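Local coordinates for protein PA-I Galactophilic Lectin (Enterobacter cloacae, PDB 6YGQ) that is a PA-IL-like lectin domain that probably binds galactose-type sugars through a bound calcium ion, at residues 27-32 with 131-136; 50-55 with 104-109; 68-73 with 99-104; 88-93 with 114-119. All blocks are in the same frame, centred on the assembly; numbering follows the deposited sequence.

Interactions 1 and 4 are regular antiparallel strand pairings, one in each sheet of a beta-sandwich. Val30, Phe132 and Val134 of the first face Leu88 and Leu116 of the fourth across the core. Interaction 2 shares a sheet with interaction 1, since strands 129-139 and 49-59 are neighbours, but it covers only the end of a pairing where the chain turns a corner. Interaction 3 joins two beta turns, is buried and rests on side-chain amides; with interaction 2 it shares Tyr104 and the second subunit. The chemistry follows place: interaction 1 has a loosely held polar outer face, whereas the outer face of interaction 4 carries a cation-pi stack.

Interaction 1 (27-32 with 131-136); sequences SGKVDA and EFSVEV
Val30 opposite Phe132, and Gly28 opposite Val134, are the hydrogen-bonded pairs of an antiparallel strand pairing in one sheet of the beta-sandwich (jelly-roll-like) fold of PA-IL lectins. The segment axes approach to 4.5 Å with their directions 152° apart, and four backbone bonds close the ladder. Val30 N reaches Phe132 O at 2.8 Å, and the bond from Val134 N to Gly28 O is nearly straight at 175°.

The tight part is the inner face. Val30 CG2 touches Val134 CG2 at 3.8 Å, a contact that runs diagonally across the ladder, Val134 being paired with Gly28, which has no side chain. Both valines and Phe132 are buried against Leu88 of the facing sheet, with Leu116 also meeting the two valines.

The outer face, with Ser27, Lys29, Asp31, Glu131, Ser133 and Glu135, is looser: Ser27, Lys29 and Glu131 are exposed, and the others partly so. Its polar ends partly look elsewhere: Asp31 OD1 bonds to Lys33 N, and Glu135 OE1 to Tyr137 OH. Lys29 and Glu131 slant across each other, and the lysine touches mostly with methylenes, Lys29 CD lying 3.5 Å from Ser133 OG. At its tip the chain bends (chi4 -53°), and the charged atoms stay beyond salt-bridge range: Lys29 CE is 3.3 Å from Glu131 OE2, but Lys29 NZ is 4.4 Å from that same oxygen.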
loop_
_atom_site.group_PDB
_atom_site.type_symbol
_atom_site.label_atom_id
_atom_site.label_comp_id
_atom_site.label_asym_id
_atom_site.label_seq_id
_atom_site.Cartn_x
_atom_site.Cartn_y
_atom_site.Cartn_z
ATOM N N SER A 27 -9.627 -2.349 -12.614
ATOM C CA SER A 27 -9.249 -3.146 -11.454
ATOM C C SER A 27 -8.846 -4.529 -11.934
ATOM O O SER A 27 -9.653 -5.228 -12.556
ATOM C CB SER A 27 -10.394 -3.243 -10.450
ATOM O OG SER A 27 -10.000 -4.019 -9.335
ATOM N N GLY A 28 -7.617 -4.921 -11.641
ATOM C CA GLY A 28 -7.114 -6.201 -12.076
ATOM C C GLY A 28 -5.873 -6.593 -11.313
ATOM O O GLY A 28 -5.618 -6.099 -10.213
ATOM N N LYS A 29 -5.089 -7.480 -11.925
ATOM C CA LYS A 29 -3.933 -8.087 -11.288
ATOM C C LYS A 29 -2.662 -7.808 -12.079
ATOM O O LYS A 29 -2.697 -7.592 -13.294
ATOM C CB LYS A 29 -4.107 -9.610 -11.155
ATOM C CG LYS A 29 -5.428 -10.052 -10.542
ATOM C CD LYS A 29 -5.539 -9.604 -9.091
ATOM C CE LYS A 29 -6.454 -10.517 -8.285
ATOM N NZ LYS A 29 -7.789 -10.670 -8.922
ATOM N N VAL A 30 -1.537 -7.832 -11.367
ATOM C CA VAL A 30 -0.204 -7.731 -11.951
ATOM C C VAL A 30 0.579 -8.961 -11.503
ATOM O O VAL A 30 0.833 -9.140 -10.305
ATOM C CB VAL A 30 0.508 -6.433 -11.535
ATOM C CG1 VAL A 30 1.945 -6.418 -12.041
ATOM C CG2 VAL A 30 -0.254 -5.215 -12.055
ATOM N N ASP A 31 0.941 -9.809 -12.466
ATOM C CA ASP A 31 1.640 -11.066 -12.214
ATOM C C ASP A 31 3.131 -10.806 -12.045
ATOM O O ASP A 31 3.761 -10.171 -12.897
ATOM C CB ASP A 31 1.372 -12.019 -13.385
ATOM C CG ASP A 31 1.987 -13.406 -13.208
ATOM O OD1 ASP A 31 2.804 -13.635 -12.295
ATOM O OD2 ASP A 31 1.645 -14.284 -14.026
ATOM N N ALA A 32 3.695 -11.295 -10.940
ATOM C CA ALA A 32 5.108 -11.066 -10.663
ATOM C C ALA A 32 6.022 -11.759 -11.665
ATOM O O ALA A 32 7.194 -11.382 -11.777
ATOM C CB ALA A 32 5.445 -11.539 -9.248
ATOM N N GLU A 131 1.043 -12.123 -7.046
ATOM C CA GLU A 131 0.452 -11.084 -7.871
ATOM C C GLU A 131 0.035 -9.919 -6.987
ATOM O O GLU A 131 -0.248 -10.095 -5.798
ATOM C CB GLU A 131 -0.768 -11.610 -8.644
ATOM C CG GLU A 131 -1.952 -11.912 -7.735
ATOM C CD GLU A 131 -3.095 -12.632 -8.426
ATOM O OE1 GLU A 131 -2.944 -13.043 -9.596
ATOM O OE2 GLU A 131 -4.154 -12.786 -7.782
ATOM N N PHE A 132 -0.007 -8.732 -7.581
ATOM C CA PHE A 132 -0.552 -7.554 -6.927
ATOM C C PHE A 132 -1.958 -7.299 -7.462
ATOM O O PHE A 132 -2.232 -7.511 -8.647
ATOM C CB PHE A 132 0.319 -6.317 -7.162
ATOM C CG PHE A 132 1.698 -6.403 -6.552
ATOM C CD1 PHE A 132 1.918 -7.082 -5.365
ATOM C CD2 PHE A 132 2.778 -5.791 -7.173
ATOM C CE1 PHE A 132 3.187 -7.153 -4.813
ATOM C CE2 PHE A 132 4.048 -5.858 -6.625
ATOM C CZ PHE A 132 4.252 -6.540 -5.445
ATOM N N SER A 133 -2.847 -6.868 -6.571
ATOM C CA SER A 133 -4.150 -6.343 -6.951
ATOM C C SER A 133 -4.043 -4.828 -7.062
ATOM O O SER A 133 -3.595 -4.166 -6.121
ATOM C CB SER A 133 -5.210 -6.723 -5.919
ATOM O OG SER A 133 -5.423 -8.121 -5.905
ATOM N N VAL A 134 -4.451 -4.282 -8.206
ATOM C CA VAL A 134 -4.281 -2.864 -8.499
ATOM C C VAL A 134 -5.603 -2.277 -8.970
ATOM O O VAL A 134 -6.306 -2.879 -9.790
ATOM C CB VAL A 134 -3.185 -2.630 -9.561
ATOM C CG1 VAL A 134 -2.913 -1.142 -9.718
ATOM C CG2 VAL A 134 -1.911 -3.383 -9.203
ATOM N N GLU A 135 -5.934 -1.095 -8.453
ATOM C CA GLU A 135 -7.091 -0.323 -8.880
ATOM C C GLU A 135 -6.623 1.004 -9.467
ATOM O O GLU A 135 -5.631 1.581 -9.011
ATOM C CB GLU A 135 -8.054 -0.063 -7.711
ATOM C CG GLU A 135 -8.527 -1.314 -6.983
ATOM C CD GLU A 135 -9.004 -1.029 -5.564
ATOM O OE1 GLU A 135 -9.252 0.153 -5.235
ATOM O OE2 GLU A 135 -9.133 -1.990 -4.776
ATOM N N VAL A 136 -7.341 1.487 -10.481
ATOM C CA VAL A 136 -7.037 2.759 -11.130
ATOM C C VAL A 136 -8.305 3.601 -11.166
ATOM O O VAL A 136 -9.357 3.127 -11.613
ATOM C CB VAL A 136 -6.486 2.566 -12.556
ATOM C CG1 VAL A 136 -6.081 3.909 -13.157
ATOM C CG2 VAL A 136 -5.310 1.605 -12.547
#

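Interaction 2 (50-55 with 104-109); sequences ITILAS and YRWSVP
Ile50 and Trp106 lie side by side and point the same way, with Ile50 CD1 3.8 Å from Trp106 CE3. Ile52 runs alongside the same indole and brings its CD1 to 4.0 Å from Trp106 CE3, so two isoleucine tips gather at one corner of the six-membered ring, both approaching obliquely. Ile50 holds CG1 between its backbone N and carbonyl carbon, which carries this branch to Val108 as well; the two side chains slant across each other, Ile50 CG1 to Val108 CG2 being 3.9 Å. Beneath this apolar cluster the backbones of Ile50 and Trp106 form one antiparallel hydrogen-bonded pair, with Trp106 N to Ile50 O at 2.7 Å and Ile50 N to Trp106 O at 3.0 Å.

The pairing is interrupted at Arg105, whose phi and psi of 51° and 57° turn the chain through a corner. Thr51 meets that corner: Arg105 N donates to Thr51 OG1 at 3.0 Å along an almost straight line (170°). Thr51 also runs alongside Tyr104, while Arg105 folds back so that its CG lies 3.7 Å above the Tyr104 ring plane, over the ring centre.

Besides a weak bond from Arg105 NE to Tyr104 OH, both polar ends go to the second subunit: Tyr104 OH bonds to Glu139 and Asn23 of that subunit, and Arg105 NH2 makes a salt bridge to the same Glu139. Thr51 OG1 bonds to Glu139 OE2 of its own chain, consistent with a hydroxyl that accepts from the corner amide and donates to the carboxylate, tying the corner to the dimer interface.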
loop_
_atom_site.group_PDB
_atom_site.type_symbol
_atom_site.label_atom_id
_atom_site.label_comp_id
_atom_site.label_asym_id
_atom_site.label_seq_id
_atom_site.Cartn_x
_atom_site.Cartn_y
_atom_site.Cartn_z
ATOM N N ILE A 50 -5.072 10.651 -12.505
ATOM C CA ILE A 50 -5.506 9.321 -12.109
ATOM C C ILE A 50 -4.872 8.960 -10.773
ATOM O O ILE A 50 -3.858 9.529 -10.361
ATOM C CB ILE A 50 -5.168 8.247 -13.169
ATOM C CG1 ILE A 50 -3.656 8.125 -13.373
ATOM C CG2 ILE A 50 -5.855 8.570 -14.488
ATOM C CD1 ILE A 50 -3.250 6.884 -14.148
ATOM N N THR A 51 -5.490 7.995 -10.099
ATOM C CA THR A 51 -4.978 7.456 -8.849
ATOM C C THR A 51 -4.850 5.948 -8.989
ATOM O O THR A 51 -5.788 5.281 -9.437
ATOM C CB THR A 51 -5.891 7.815 -7.674
ATOM O OG1 THR A 51 -5.764 9.213 -7.382
ATOM C CG2 THR A 51 -5.525 6.996 -6.444
ATOM N N ILE A 52 -3.692 5.418 -8.611
ATOM C CA ILE A 52 -3.422 3.986 -8.654
ATOM C C ILE A 52 -3.202 3.508 -7.224
ATOM O O ILE A 52 -2.453 4.134 -6.465
ATOM C CB ILE A 52 -2.204 3.660 -9.537
ATOM C CG1 ILE A 52 -2.363 4.286 -10.926
ATOM C CG2 ILE A 52 -2.028 2.151 -9.654
ATOM C CD1 ILE A 52 -1.050 4.474 -11.666
ATOM N N LEU A 53 -3.861 2.406 -6.861
ATOM C CA LEU A 53 -3.761 1.815 -5.532
ATOM C C LEU A 53 -3.465 0.329 -5.661
ATOM O O LEU A 53 -4.029 -0.344 -6.529
ATOM C CB LEU A 53 -5.054 2.008 -4.741
ATOM C CG LEU A 53 -5.601 3.434 -4.685
ATOM C CD1 LEU A 53 -7.003 3.431 -4.095
ATOM C CD2 LEU A 53 -4.669 4.321 -3.880
ATOM N N ALA A 54 -2.610 -0.192 -4.781
ATOM C CA ALA A 54 -2.174 -1.573 -4.926
ATOM C C ALA A 54 -1.931 -2.230 -3.575
ATOM O O ALA A 54 -1.693 -1.567 -2.563
ATOM C CB ALA A 54 -0.898 -1.660 -5.777
ATOM N N SER A 55 -1.991 -3.561 -3.588
ATOM C CA SER A 55 -1.726 -4.387 -2.420
ATOM C C SER A 55 -1.336 -5.773 -2.907
ATOM O O SER A 55 -1.590 -6.137 -4.058
ATOM C CB SER A 55 -2.947 -4.462 -1.496
ATOM O OG SER A 55 -4.033 -5.105 -2.143
ATOM N N TYR A 104 -1.116 8.871 -5.931
ATOM C CA TYR A 104 -2.340 9.624 -5.689
ATOM C C TYR A 104 -2.360 10.894 -6.525
ATOM O O TYR A 104 -1.411 11.685 -6.490
ATOM C CB TYR A 104 -2.448 9.953 -4.198
ATOM C CG TYR A 104 -3.707 10.672 -3.780
ATOM C CD1 TYR A 104 -4.940 10.038 -3.815
ATOM C CD2 TYR A 104 -3.654 11.983 -3.325
ATOM C CE1 TYR A 104 -6.091 10.696 -3.419
ATOM C CE2 TYR A 104 -4.796 12.647 -2.931
ATOM C CZ TYR A 104 -6.011 12.000 -2.979
ATOM O OH TYR A 104 -7.152 12.660 -2.586
ATOM N N ARG A 105 -3.446 11.082 -7.273
ATOM C CA ARG A 105 -3.654 12.270 -8.098
ATOM C C ARG A 105 -2.439 12.536 -8.984
ATOM O O ARG A 105 -1.823 13.603 -8.956
ATOM C CB ARG A 105 -3.978 13.482 -7.224
ATOM C CG ARG A 105 -5.324 13.383 -6.539
ATOM C CD ARG A 105 -5.721 14.689 -5.871
ATOM N NE ARG A 105 -7.054 14.581 -5.289
ATOM C CZ ARG A 105 -8.185 14.717 -5.975
ATOM N NH1 ARG A 105 -8.153 14.981 -7.275
ATOM N NH2 ARG A 105 -9.351 14.592 -5.357
ATOM N N TRP A 106 -2.107 11.526 -9.781
ATOM C CA TRP A 106 -0.979 11.597 -10.698
ATOM C C TRP A 106 -1.404 12.318 -11.966
ATOM O O TRP A 106 -2.322 11.872 -12.662
ATOM C CB TRP A 106 -0.489 10.188 -11.020
ATOM C CG TRP A 106 0.678 10.120 -11.955
ATOM C CD1 TRP A 106 1.674 11.039 -12.097
ATOM C CD2 TRP A 106 0.976 9.061 -12.874
ATOM N NE1 TRP A 106 2.574 10.621 -13.049
ATOM C CE2 TRP A 106 2.167 9.408 -13.540
ATOM C CE3 TRP A 106 0.351 7.853 -13.196
ATOM C CZ2 TRP A 106 2.745 8.591 -14.510
ATOM C CZ3 TRP A 106 0.925 7.043 -14.159
ATOM C CH2 TRP A 106 2.110 7.415 -14.803
ATOM N N SER A 107 -0.756 13.427 -12.281
ATOM C CA SER A 107 -1.020 14.099 -13.542
ATOM C C SER A 107 -0.242 13.381 -14.628
ATOM O O SER A 107 0.993 13.476 -14.696
ATOM C CB SER A 107 -0.668 15.576 -13.486
ATOM O OG SER A 107 -1.132 16.244 -14.649
ATOM N N VAL A 108 -0.954 12.670 -15.496
ATOM C CA VAL A 108 -0.339 11.800 -16.497
ATOM C C VAL A 108 0.561 12.635 -17.397
ATOM O O VAL A 108 0.110 13.657 -17.952
ATOM C CB VAL A 108 -1.423 11.073 -17.315
ATOM C CG1 VAL A 108 -0.782 10.202 -18.386
ATOM C CG2 VAL A 108 -2.309 10.239 -16.398
ATOM N N PRO A 109 1.830 12.258 -17.580
ATOM C CA PRO A 109 2.744 13.125 -18.332
ATOM C C PRO A 109 2.727 12.912 -19.837
ATOM O O PRO A 109 3.220 13.769 -20.578
ATOM C CB PRO A 109 4.116 12.771 -17.740
ATOM C CG PRO A 109 3.980 11.333 -17.344
ATOM C CD PRO A 109 2.532 11.120 -16.953
#

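Interaction 3 (68-73 with 99-104); sequences TAPQGR and VGNHKY
The flat carboxamides of Gln71 and Asn101 are turned almost parallel, 14° apart, yet they are not coplanar. They meet where turn packs against turn in the beta-sandwich fold of this lectin family: a type I beta turn from Ala69 to Gly72 faces a type II' turn from Val99 to His102. Asn101 ND2 donates to Gln71 OE1 at 2.8 Å from above the carbonyl plane, 41° out of it, in a bent bond. Asn101 OD1 points back at the first turn, 3.0 Å from Gln71 N and 3.3 Å from Gln71 CB. Pro70 crosses Asn101 at about a right angle, and Pro70 CB also comes to 3.3 Å from Asn101 OD1.

Gly100 takes the positive phi that its turn demands, which favours glycine.

The contact is buried and sits at the dimer interface. Asn101 ND2 has a second acceptor in Ala54 O of the second subunit, and Gln71 NE2 bonds to Gly56 O of that subunit; these bonds identify the nitrogen end of each amide and restrain its flip. Close to the backbones, Pro70 CB lies 3.4 Å from Gly100 O. Pro70 O in turn receives a CA-H...O contact from Gly100 CA, 3.3 Å long and 163° at the hydrogen.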
loop_
_atom_site.group_PDB
_atom_site.type_symbol
_atom_site.label_atom_id
_atom_site.label_comp_id
_atom_site.label_asym_id
_atom_site.label_seq_id
_atom_site.Cartn_x
_atom_site.Cartn_y
_atom_site.Cartn_z
ATOM N N THR A 68 8.265 -9.335 -1.590
ATOM C CA THR A 68 8.014 -7.934 -1.894
ATOM C C THR A 68 6.538 -7.605 -1.698
ATOM O O THR A 68 5.674 -8.478 -1.806
ATOM C CB THR A 68 8.391 -7.566 -3.343
ATOM O OG1 THR A 68 7.381 -8.053 -4.241
ATOM C CG2 THR A 68 9.734 -8.149 -3.728
ATOM N N ALA A 69 6.258 -6.348 -1.412
ATOM C CA ALA A 69 4.945 -5.732 -1.504
ATOM C C ALA A 69 5.005 -4.713 -2.629
ATOM O O ALA A 69 6.067 -4.486 -3.222
ATOM C CB ALA A 69 4.568 -5.068 -0.173
ATOM N N PRO A 70 3.876 -4.088 -2.992
ATOM C CA PRO A 70 3.963 -3.019 -4.008
ATOM C C PRO A 70 5.042 -1.999 -3.680
ATOM O O PRO A 70 5.745 -1.520 -4.578
ATOM C CB PRO A 70 2.554 -2.410 -3.999
ATOM C CG PRO A 70 1.670 -3.565 -3.591
ATOM C CD PRO A 70 2.480 -4.345 -2.581
ATOM N N GLN A 71 5.218 -1.688 -2.397
ATOM C CA GLN A 71 6.244 -0.761 -1.933
ATOM C C GLN A 71 7.666 -1.335 -2.001
ATOM O O GLN A 71 8.573 -0.695 -1.459
ATOM C CB GLN A 71 5.932 -0.329 -0.498
ATOM C CG GLN A 71 5.788 -1.486 0.480
ATOM C CD GLN A 71 5.475 -1.023 1.889
ATOM O OE1 GLN A 71 4.837 0.010 2.091
ATOM N NE2 GLN A 71 5.929 -1.786 2.876
ATOM N N GLY A 72 7.934 -2.480 -2.606
ATOM C CA GLY A 72 9.291 -2.955 -2.777
ATOM C C GLY A 72 9.605 -4.148 -1.892
ATOM O O GLY A 72 8.738 -4.722 -1.226
ATOM N N ARG A 73 10.884 -4.518 -1.896
ATOM C CA ARG A 73 11.330 -5.713 -1.200
ATOM C C ARG A 73 11.386 -5.480 0.305
ATOM O O ARG A 73 11.542 -4.354 0.786
ATOM C CB ARG A 73 12.704 -6.156 -1.709
ATOM C CG ARG A 73 13.889 -5.293 -1.271
ATOM C CD ARG A 73 15.195 -6.000 -1.623
ATOM N NE ARG A 73 16.401 -5.210 -1.382
ATOM C CZ ARG A 73 16.919 -4.973 -0.180
ATOM N NH1 ARG A 73 16.327 -5.443 0.907
ATOM N NH2 ARG A 73 18.029 -4.257 -0.066
ATOM N N VAL A 99 5.245 3.353 -8.793
ATOM C CA VAL A 99 3.885 3.413 -8.258
ATOM C C VAL A 99 3.885 3.039 -6.777
ATOM O O VAL A 99 3.395 3.803 -5.938
ATOM C CB VAL A 99 2.935 2.496 -9.050
ATOM C CG1 VAL A 99 1.565 2.421 -8.369
ATOM C CG2 VAL A 99 2.798 2.994 -10.481
ATOM N N GLY A 100 4.425 1.866 -6.444
ATOM C CA GLY A 100 4.401 1.448 -5.054
ATOM C C GLY A 100 2.994 1.082 -4.612
ATOM O O GLY A 100 2.165 0.616 -5.400
ATOM N N ASN A 101 2.724 1.301 -3.319
ATOM C CA ASN A 101 1.395 1.029 -2.784
ATOM C C ASN A 101 0.343 1.947 -3.392
ATOM O O ASN A 101 -0.832 1.574 -3.476
ATOM C CB ASN A 101 1.361 1.219 -1.265
ATOM C CG ASN A 101 2.203 0.214 -0.518
ATOM O OD1 ASN A 101 2.667 -0.779 -1.080
ATOM N ND2 ASN A 101 2.405 0.467 0.773
ATOM N N HIS A 102 0.729 3.164 -3.763
ATOM C CA HIS A 102 -0.256 4.131 -4.216
ATOM C C HIS A 102 0.438 5.280 -4.927
ATOM O O HIS A 102 1.510 5.726 -4.512
ATOM C CB HIS A 102 -1.089 4.668 -3.043
ATOM C CG HIS A 102 -0.278 5.054 -1.844
ATOM N ND1 HIS A 102 0.377 6.263 -1.745
ATOM C CD2 HIS A 102 -0.029 4.397 -0.686
ATOM C CE1 HIS A 102 1.000 6.331 -0.582
ATOM N NE2 HIS A 102 0.772 5.210 0.079
ATOM N N LYS A 103 -0.188 5.743 -6.005
ATOM C CA LYS A 103 0.192 6.975 -6.686
ATOM C C LYS A 103 -1.059 7.838 -6.761
ATOM O O LYS A 103 -1.961 7.565 -7.560
ATOM C CB LYS A 103 0.760 6.698 -8.073
ATOM C CG LYS A 103 1.699 7.783 -8.549
ATOM C CD LYS A 103 2.238 7.487 -9.934
ATOM C CE LYS A 103 3.704 7.887 -10.052
ATOM N NZ LYS A 103 3.952 9.327 -9.771
ATOM N N TYR A 104 -1.116 8.871 -5.931
ATOM C CA TYR A 104 -2.340 9.624 -5.689
ATOM C C TYR A 104 -2.360 10.894 -6.525
ATOM O O TYR A 104 -1.411 11.685 -6.490
ATOM C CB TYR A 104 -2.448 9.953 -4.198
ATOM C CG TYR A 104 -3.707 10.672 -3.780
ATOM C CD1 TYR A 104 -4.940 10.038 -3.815
ATOM C CD2 TYR A 104 -3.654 11.983 -3.325
ATOM C CE1 TYR A 104 -6.091 10.696 -3.419
ATOM C CE2 TYR A 104 -4.796 12.647 -2.931
ATOM C CZ TYR A 104 -6.011 12.000 -2.979
ATOM O OH TYR A 104 -7.152 12.660 -2.586
#

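Interaction 4 (88-93 with 114-119); sequences LQARLG and LTLFFA
Arg91 lays its guanidinium over one face of the Phe117 ring: the group centres are 4.0 Å apart and the planes are inclined by 27°, which meets the criteria for a cation-pi stack. The overlap is off-centre, since Arg91 NH1 is displaced toward the rim and comes 3.3 Å from Phe117 CE1. Bends at chi2 and chi3 fold the arginine chain back over the ring, while Phe117 sets CG between its backbone N and carbonyl carbon (chi1 74°), and the ring beyond it reaches strand 88-92. Gln89 CB closes on the ring obliquely, 3.6 Å from Phe117 CZ. Asn96 helps hold the cation, its OD1 bonding to Arg91 NH1, and Ala35 O adds a weak bond to NH2.

Beneath the stack, Gln89 with Phe117 and Arg91 with Thr115 are hydrogen-bonded pairs; the bond from Arg91 N to Thr115 O is 2.8 Å and nearly straight at 170°. The opposite face is apolar: Ala90 CB lies 3.9 Å from Leu114 CD1 and 4.1 Å from Leu116 CD2, and Leu88 and Leu116 pack on Val30 and Val134 of the other sheet. One mixed face, with Arg91, Gln89 and Thr115 beside Phe117, and one apolar, core-facing side typify antiparallel pairing in a beta-sandwich.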
loop_
_atom_site.group_PDB
_atom_site.type_symbol
_atom_site.label_atom_id
_atom_site.label_comp_id
_atom_site.label_asym_id
_atom_site.label_seq_id
_atom_site.Cartn_x
_atom_site.Cartn_y
_atom_site.Cartn_z
ATOM N N LEU A 88 5.996 -2.377 -7.713
ATOM C CA LEU A 88 4.968 -2.060 -8.692
ATOM C C LEU A 88 5.314 -0.750 -9.385
ATOM O O LEU A 88 5.527 0.276 -8.728
ATOM C CB LEU A 88 3.587 -1.952 -8.046
ATOM C CG LEU A 88 2.462 -1.566 -9.012
ATOM C CD1 LEU A 88 2.254 -2.651 -10.067
ATOM C CD2 LEU A 88 1.171 -1.297 -8.250
ATOM N N GLN A 89 5.356 -0.794 -10.709
ATOM C CA GLN A 89 5.668 0.360 -11.529
ATOM C C GLN A 89 4.661 0.438 -12.663
ATOM O O GLN A 89 3.947 -0.523 -12.961
ATOM C CB GLN A 89 7.096 0.277 -12.076
ATOM C CG GLN A 89 8.101 -0.171 -11.027
ATOM C CD GLN A 89 9.454 0.476 -11.189
ATOM O OE1 GLN A 89 9.799 0.966 -12.266
ATOM N NE2 GLN A 89 10.239 0.475 -10.118
ATOM N N ALA A 90 4.604 1.613 -13.275
ATOM C CA ALA A 90 3.763 1.871 -14.431
ATOM C C ALA A 90 4.655 2.058 -15.649
ATOM O O ALA A 90 5.748 2.625 -15.549
ATOM C CB ALA A 90 2.894 3.111 -14.214
ATOM N N ARG A 91 4.197 1.557 -16.790
ATOM C CA ARG A 91 4.863 1.775 -18.066
ATOM C C ARG A 91 3.905 2.527 -18.974
ATOM O O ARG A 91 2.746 2.127 -19.132
ATOM C CB ARG A 91 5.300 0.460 -18.712
ATOM C CG ARG A 91 6.049 0.650 -20.027
ATOM C CD ARG A 91 7.286 -0.238 -20.108
ATOM N NE ARG A 91 6.966 -1.650 -19.914
ATOM C CZ ARG A 91 7.572 -2.456 -19.042
ATOM N NH1 ARG A 91 8.547 -2.006 -18.262
ATOM N NH2 ARG A 91 7.198 -3.724 -18.952
ATOM N N LEU A 92 4.389 3.618 -19.557
ATOM C CA LEU A 92 3.572 4.494 -20.389
ATOM C C LEU A 92 4.512 5.137 -21.396
ATOM O O LEU A 92 5.475 5.796 -20.997
ATOM C CB LEU A 92 2.866 5.547 -19.532
ATOM C CG LEU A 92 1.912 6.522 -20.218
ATOM C CD1 LEU A 92 0.607 5.848 -20.595
ATOM C CD2 LEU A 92 1.661 7.716 -19.300
ATOM N N GLY A 93 4.262 4.915 -22.682
ATOM C CA GLY A 93 5.116 5.505 -23.703
ATOM C C GLY A 93 6.578 5.135 -23.574
ATOM O O GLY A 93 7.453 5.997 -23.724
ATOM N N LEU A 114 -1.895 2.535 -20.471
ATOM C CA LEU A 114 -1.246 2.262 -19.200
ATOM C C LEU A 114 -0.959 0.775 -19.043
ATOM O O LEU A 114 -1.861 -0.060 -19.163
ATOM C CB LEU A 114 -2.126 2.745 -18.047
ATOM C CG LEU A 114 -1.672 2.399 -16.626
ATOM C CD1 LEU A 114 -0.355 3.086 -16.318
ATOM C CD2 LEU A 114 -2.735 2.789 -15.605
ATOM N N THR A 115 0.299 0.457 -18.761
ATOM C CA THR A 115 0.715 -0.873 -18.347
ATOM C C THR A 115 1.204 -0.806 -16.907
ATOM O O THR A 115 1.808 0.188 -16.488
ATOM C CB THR A 115 1.813 -1.414 -19.263
ATOM O OG1 THR A 115 1.227 -1.801 -20.512
ATOM C CG2 THR A 115 2.509 -2.616 -18.643
ATOM N N LEU A 116 0.911 -1.852 -16.145
ATOM C CA LEU A 116 1.385 -2.005 -14.777
ATOM C C LEU A 116 2.205 -3.284 -14.719
ATOM O O LEU A 116 1.769 -4.323 -15.226
ATOM C CB LEU A 116 0.215 -2.043 -13.796
ATOM C CG LEU A 116 -0.644 -0.775 -13.796
ATOM C CD1 LEU A 116 -2.002 -1.021 -13.154
ATOM C CD2 LEU A 116 0.087 0.359 -13.090
ATOM N N PHE A 117 3.396 -3.209 -14.134
ATOM C CA PHE A 117 4.298 -4.349 -14.156
ATOM C C PHE A 117 5.048 -4.465 -12.839
ATOM O O PHE A 117 5.202 -3.494 -12.093
ATOM C CB PHE A 117 5.276 -4.268 -15.355
ATOM C CG PHE A 117 6.372 -3.243 -15.205
ATOM C CD1 PHE A 117 6.153 -1.916 -15.537
ATOM C CD2 PHE A 117 7.629 -3.616 -14.760
ATOM C CE1 PHE A 117 7.165 -0.976 -15.410
ATOM C CE2 PHE A 117 8.644 -2.683 -14.626
ATOM C CZ PHE A 117 8.412 -1.361 -14.953
ATOM N N PHE A 118 5.464 -5.698 -12.552
ATOM C CA PHE A 118 6.333 -6.021 -11.429
ATOM C C PHE A 118 7.779 -5.838 -11.867
ATOM O O PHE A 118 8.185 -6.347 -12.916
ATOM C CB PHE A 118 6.077 -7.460 -10.973
ATOM C CG PHE A 118 6.924 -7.899 -9.814
ATOM C CD1 PHE A 118 8.111 -8.583 -10.026
ATOM C CD2 PHE A 118 6.525 -7.648 -8.511
ATOM C CE1 PHE A 118 8.891 -8.996 -8.961
ATOM C CE2 PHE A 118 7.302 -8.056 -7.442
ATOM C CZ PHE A 118 8.487 -8.733 -7.668
ATOM N N ALA A 119 8.551 -5.106 -11.071
ATOM C CA ALA A 119 9.923 -4.763 -11.419
ATOM C C ALA A 119 10.867 -5.884 -10.996
ATOM O O ALA A 119 10.927 -6.241 -9.815
ATOM C CB ALA A 119 10.329 -3.446 -10.759
HETATM O O HOH W 1 2.363 0.752 -22.217
#